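Local coordinates for protein endonuclease and methylase LlaGI (Lactococcus lactis, PDB 5FFJ) that recognises a specific DNA sequence and combines a helicase-like ATPase with a DNA methyltransferase, as a Type ISP restriction-modification enzyme, at residues A[631-636]-A[784-789]. Numbering follows the deposited sequence.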
# COMPACT_ATOMS: atom_id res chain seq x y z
N GLN A 631 -1.07 29.24 -16.75
CA GLN A 631 -0.85 28.66 -18.07
C GLN A 631 -1.58 27.33 -18.25
O GLN A 631 -2.20 27.09 -19.28
CB GLN A 631 0.65 28.46 -18.31
N ASN A 632 -1.49 26.47 -17.24
CA ASN A 632 -2.00 25.10 -17.34
C ASN A 632 -3.52 25.03 -17.48
O ASN A 632 -4.24 25.82 -16.87
CB ASN A 632 -1.55 24.29 -16.12
CG ASN A 632 -2.12 22.88 -16.11
OD1 ASN A 632 -3.22 22.65 -15.61
ND2 ASN A 632 -1.37 21.94 -16.67
N PRO A 633 -4.03 24.07 -18.28
CA PRO A 633 -5.47 23.89 -18.43
C PRO A 633 -6.16 23.33 -17.19
O PRO A 633 -7.21 23.83 -16.80
CB PRO A 633 -5.57 22.90 -19.59
CG PRO A 633 -4.32 22.14 -19.53
CD PRO A 633 -3.29 23.16 -19.17
N VAL A 634 -5.58 22.28 -16.60
CA VAL A 634 -6.16 21.67 -15.41
C VAL A 634 -6.17 22.66 -14.26
O VAL A 634 -7.17 22.80 -13.56
CB VAL A 634 -5.39 20.40 -15.00
CG1 VAL A 634 -6.00 19.80 -13.73
CG2 VAL A 634 -5.40 19.38 -16.13
N SER A 635 -5.04 23.34 -14.06
CA SER A 635 -4.95 24.41 -13.09
C SER A 635 -6.07 25.41 -13.32
O SER A 635 -6.89 25.64 -12.44
CB SER A 635 -3.60 25.11 -13.17
OG SER A 635 -2.54 24.22 -12.87
N GLN A 636 -6.10 25.98 -14.52
CA GLN A 636 -7.15 26.91 -14.91
C GLN A 636 -8.54 26.30 -14.69
O GLN A 636 -9.43 26.96 -14.17
CB GLN A 636 -6.99 27.32 -16.38
N LEU A 784 -1.78 15.04 -8.88
CA LEU A 784 -0.45 15.44 -8.43
C LEU A 784 0.66 14.86 -9.30
O LEU A 784 1.72 15.47 -9.44
CB LEU A 784 -0.23 15.03 -6.98
CG LEU A 784 -0.64 16.08 -5.94
CD1 LEU A 784 -2.06 16.57 -6.16
CD2 LEU A 784 -0.48 15.52 -4.54
N SER A 785 0.42 13.69 -9.87
CA SER A 785 1.40 13.07 -10.75
C SER A 785 1.44 13.79 -12.09
O SER A 785 2.48 13.86 -12.74
CB SER A 785 1.07 11.59 -10.95
OG SER A 785 1.04 10.90 -9.71
N TYR A 786 0.30 14.34 -12.50
CA TYR A 786 0.21 15.09 -13.75
C TYR A 786 1.00 16.40 -13.66
O TYR A 786 1.85 16.67 -14.51
CB TYR A 786 -1.25 15.38 -14.10
CG TYR A 786 -1.44 16.43 -15.17
CD1 TYR A 786 -1.48 17.78 -14.86
CD2 TYR A 786 -1.58 16.07 -16.51
CE1 TYR A 786 -1.64 18.74 -15.83
CE2 TYR A 786 -1.75 17.03 -17.49
CZ TYR A 786 -1.78 18.36 -17.15
OH TYR A 786 -1.95 19.31 -18.13
N TYR A 787 0.70 17.20 -12.64
CA TYR A 787 1.39 18.47 -12.41
C TYR A 787 2.90 18.28 -12.39
O TYR A 787 3.63 18.90 -13.17
CB TYR A 787 0.95 19.10 -11.09
CG TYR A 787 -0.45 19.67 -11.06
CD1 TYR A 787 -1.09 20.07 -12.23
CD2 TYR A 787 -1.14 19.83 -9.86
CE1 TYR A 787 -2.37 20.61 -12.20
CE2 TYR A 787 -2.41 20.35 -9.83
CZ TYR A 787 -3.02 20.74 -11.00
OH TYR A 787 -4.29 21.27 -10.96
N ILE A 788 3.36 17.43 -11.48
CA ILE A 788 4.78 17.15 -11.32
C ILE A 788 5.40 16.69 -12.64
O ILE A 788 6.52 17.08 -12.97
CB ILE A 788 5.00 16.08 -10.23
CG1 ILE A 788 4.61 16.65 -8.87
CG2 ILE A 788 6.45 15.60 -10.22
CD1 ILE A 788 4.52 15.62 -7.77
N ALA A 789 4.68 15.85 -13.38
CA ALA A 789 5.17 15.36 -14.65
C ALA A 789 5.33 16.49 -15.66
O ALA A 789 6.30 16.53 -16.41
CB ALA A 789 4.23 14.30 -15.20
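Two neighbouring tyrosines on helix 783-797, Y786 and Y787, reach across to the first turn of helix 633-646; the nearest CA atoms across the contact, of S635 and Y787, are 8.7 Å apart, so side chains make most of the contact. N632 and Y786 meet tip to tip: N632 ND2 donates to Y786 OH at 3.1 Å, with an N-H...O angle of 140° showing a bent bond. The amide and phenol planes are turned 71° apart, and ND2 lies at the edge of the ring, in its plane. V634 fits against both tyrosines, its CG2 3.8 Å from Y786 CE1 and its CG1 3.6 Å from Y787 OH. Different first torsions spread the two rings: CG is anti to the backbone N in Y786 but beside it in Y787.

Behind this shell, N632 is the N-cap of its helix. Its OD1 accepts from S635 N in the carbonyl plane, with an N-H...O angle of 168°, and takes a weak bond from S635 OG, which fixes the amide so that ND2 faces Y786. Y787 OH is hydrogen-bonded to H612, and R839 of helix 834-841 touches both P633 and Y786.

An alanine at N632 would remove both the cap and the donor to Y786, and would probably loosen the helix start and its hold on the phenol together. One side chain thus gives a partner to a backbone N-H of its own helix and to a tyrosine hydroxyl of the other, both on buried residues, joining the coupler region to the methyltransferase beside strand 813-815, the edge of its sheet, through one polar link set among apolar contacts.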